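Local coordinates for protein response regulator aspartate phosphatase H (Bacillus subtilis, PDB 3Q15) that dephosphorylates the sporulation phosphotransferase Spo0F and also acts on the response regulator ComA, helping to separate competence and sporulation in time, at residues V14-N17 with E18-K21. Sequence-based numbering, arbitrary orientation.
Sequences VKIN and EWYK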
ATOM      1  N   VAL A  14      -1.130 -23.213  -1.002  1.00 39.90           N
ATOM      2  CA  VAL A  14      -0.298 -23.349   0.188  1.00 41.84           C
ATOM      3  C   VAL A  14       0.034 -24.809   0.501  1.00 42.67           C
ATOM      4  O   VAL A  14       1.073 -25.095   1.088  1.00 42.98           O
ATOM      5  CB  VAL A  14      -0.908 -22.658   1.427  1.00 45.91           C
ATOM      6  CG1 VAL A  14      -0.955 -21.151   1.224  1.00 46.56           C
ATOM      7  CG2 VAL A  14      -2.290 -23.214   1.734  1.00 48.57           C
ATOM      8  N   LYS A  15      -0.843 -25.728   0.107  1.00 41.98           N
ATOM      9  CA  LYS A  15      -0.552 -27.149   0.263  1.00 44.29           C
ATOM     10  C   LYS A  15       0.565 -27.562  -0.696  1.00 43.13           C
ATOM     11  O   LYS A  15       1.413 -28.389  -0.355  1.00 44.20           O
ATOM     12  CB  LYS A  15      -1.801 -28.005   0.039  1.00 36.55           C
ATOM     13  CG  LYS A  15      -1.538 -29.500   0.126  1.00 38.16           C
ATOM     14  CD  LYS A  15      -2.823 -30.309   0.068  1.00 41.51           C
ATOM     15  CE  LYS A  15      -3.702 -30.039   1.283  1.00 46.71           C
ATOM     16  NZ  LYS A  15      -4.899 -30.926   1.321  1.00 49.59           N
ATOM     17  N   ILE A  16       0.559 -26.976  -1.890  1.00 37.84           N
ATOM     18  CA  ILE A  16       1.642 -27.167  -2.853  1.00 35.35           C
ATOM     19  C   ILE A  16       2.959 -26.621  -2.291  1.00 34.93           C
ATOM     20  O   ILE A  16       4.021 -27.217  -2.475  1.00 35.79           O
ATOM     21  CB  ILE A  16       1.326 -26.494  -4.208  1.00 35.81           C
ATOM     22  CG1 ILE A  16       0.141 -27.188  -4.883  1.00 36.24           C
ATOM     23  CG2 ILE A  16       2.543 -26.526  -5.123  1.00 37.47           C
ATOM     24  CD1 ILE A  16      -0.205 -26.636  -6.248  1.00 35.23           C
ATOM     25  N   ASN A  17       2.877 -25.486  -1.602  1.00 35.12           N
ATOM     26  CA  ASN A  17       4.024 -24.921  -0.902  1.00 36.24           C
ATOM     27  C   ASN A  17       4.586 -25.919   0.101  1.00 38.96           C
ATOM     28  O   ASN A  17       5.800 -26.029   0.268  1.00 37.46           O
ATOM     29  CB  ASN A  17       3.624 -23.644  -0.159  1.00 34.65           C
ATOM     30  CG  ASN A  17       3.331 -22.488  -1.093  1.00 36.77           C
ATOM     31  OD1 ASN A  17       3.352 -22.636  -2.318  1.00 35.74           O
ATOM     32  ND2 ASN A  17       3.046 -21.326  -0.518  1.00 35.49           N
ATOM     33  N   GLU A  18       3.691 -26.626   0.784  1.00 37.46           N
ATOM     34  CA  GLU A  18       4.096 -27.615   1.767  1.00 42.92           C
ATOM     35  C   GLU A  18       4.705 -28.807   1.049  1.00 42.03           C
ATOM     36  O   GLU A  18       5.703 -29.373   1.495  1.00 42.06           O
ATOM     37  CB  GLU A  18       2.901 -28.061   2.612  1.00 43.95           C
ATOM     38  CG  GLU A  18       3.251 -29.099   3.659  1.00 55.76           C
ATOM     39  CD  GLU A  18       4.287 -28.602   4.646  1.00 63.89           C
ATOM     40  OE1 GLU A  18       5.034 -29.440   5.194  1.00 64.81           O
ATOM     41  OE2 GLU A  18       4.350 -27.375   4.877  1.00 66.29           O
ATOM     42  N   TRP A  19       4.084 -29.182  -0.065  1.00 39.93           N
ATOM     43  CA  TRP A  19       4.601 -30.230  -0.935  1.00 41.69           C
ATOM     44  C   TRP A  19       6.045 -29.901  -1.332  1.00 44.27           C
ATOM     45  O   TRP A  19       6.934 -30.750  -1.246  1.00 47.86           O
ATOM     46  CB  TRP A  19       3.694 -30.357  -2.165  1.00 40.61           C
ATOM     47  CG  TRP A  19       4.144 -31.341  -3.198  1.00 42.98           C
ATOM     48  CD1 TRP A  19       5.110 -32.297  -3.065  1.00 44.54           C
ATOM     49  CD2 TRP A  19       3.649 -31.457  -4.536  1.00 43.57           C
ATOM     50  NE1 TRP A  19       5.242 -33.003  -4.237  1.00 45.12           N
ATOM     51  CE2 TRP A  19       4.353 -32.503  -5.159  1.00 45.23           C
ATOM     52  CE3 TRP A  19       2.669 -30.775  -5.271  1.00 39.74           C
ATOM     53  CZ2 TRP A  19       4.119 -32.886  -6.475  1.00 46.16           C
ATOM     54  CZ3 TRP A  19       2.436 -31.153  -6.576  1.00 43.51           C
ATOM     55  CH2 TRP A  19       3.157 -32.201  -7.167  1.00 45.87           C
ATOM     56  N   TYR A  20       6.266 -28.654  -1.741  1.00 43.51           N
ATOM     57  CA  TYR A  20       7.585 -28.168  -2.138  1.00 38.22           C
ATOM     58  C   TYR A  20       8.609 -28.309  -1.017  1.00 38.69           C
ATOM     59  O   TYR A  20       9.751 -28.700  -1.251  1.00 35.57           O
ATOM     60  CB  TYR A  20       7.491 -26.694  -2.541  1.00 39.70           C
ATOM     61  CG  TYR A  20       8.672 -26.182  -3.338  1.00 38.93           C
ATOM     62  CD1 TYR A  20       9.487 -27.053  -4.052  1.00 41.18           C
ATOM     63  CD2 TYR A  20       8.973 -24.827  -3.374  1.00 39.74           C
ATOM     64  CE1 TYR A  20      10.566 -26.586  -4.786  1.00 42.82           C
ATOM     65  CE2 TYR A  20      10.055 -24.349  -4.104  1.00 41.41           C
ATOM     66  CZ  TYR A  20      10.845 -25.232  -4.807  1.00 41.98           C
ATOM     67  OH  TYR A  20      11.917 -24.765  -5.531  1.00 44.47           O
ATOM     68  N   LYS A  21       8.200 -27.962   0.200  1.00 41.82           N
ATOM     69  CA  LYS A  21       9.078 -28.071   1.359  1.00 41.34           C
ATOM     70  C   LYS A  21       9.597 -29.497   1.532  1.00 39.31           C
ATOM     71  O   LYS A  21      10.782 -29.709   1.789  1.00 41.96           O
ATOM     72  CB  LYS A  21       8.357 -27.614   2.628  1.00 47.57           C
ATOM     73  CG  LYS A  21       8.100 -26.117   2.705  1.00 48.40           C
ATOM     74  CD  LYS A  21       7.376 -25.758   3.994  1.00 54.55           C
ATOM     75  CE  LYS A  21       7.240 -24.251   4.149  1.00 58.27           C
ATOM     76  NZ  LYS A  21       6.583 -23.639   2.963  1.00 57.62           N
TER
HETATM   77  O   HOH W   1       7.788 -23.172   0.393  1.00 50.26           O
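V14 and E18 open a run of four i to i+4 backbone bonds that winds through helix 9-24, the first helix of the small N-terminal three-helix bundle. E18 N donates to V14 O and W19 N to K15 O, the latter at 2.8 Å with an N-H...O angle of 158°. Y20 N reaches I16 O at the same length, 2.8 Å, and nearly as straight. K21 N completes the series on N17 O at 3.1 Å, somewhat more bent. Four successive bonds of this kind are the evidence for regular alpha-helix.

Apolar contact between the side chains is slight: I16 CG2 lies 4.3 Å from W19 CE3, on the six-membered part of the indole. W19 has CG anti to the backbone N (chi1 176°), which lays that part of the ring system beside I16, and its CB sits 3.2 Å from I16 O. I16 and W19 both continue into the bundle, touching helices 28-41 and 49-67, and W19 NE1 is hydrogen-bonded to H62 ND1. Y20 packs against M58 and R61 of helix 49-67.

The polar ends of K15 and N17 find their partners on other helices. K15 NZ forms salt bridges with E37 and D41, tying helix 9-24 to helix 28-41, whereas the buried N17 amide is satisfied at both ends, OD1 by Y54 OH and ND2 by S103 O.

K21 instead folds back along its own helix: an extended chain bent only at chi4 (55°) sets NZ 4.3 Å from N17 CB. One water accepts from K21 NZ at 2.9 Å and donates a weak, 3.5 Å bond to N17 O, the same oxygen that receives K21 N.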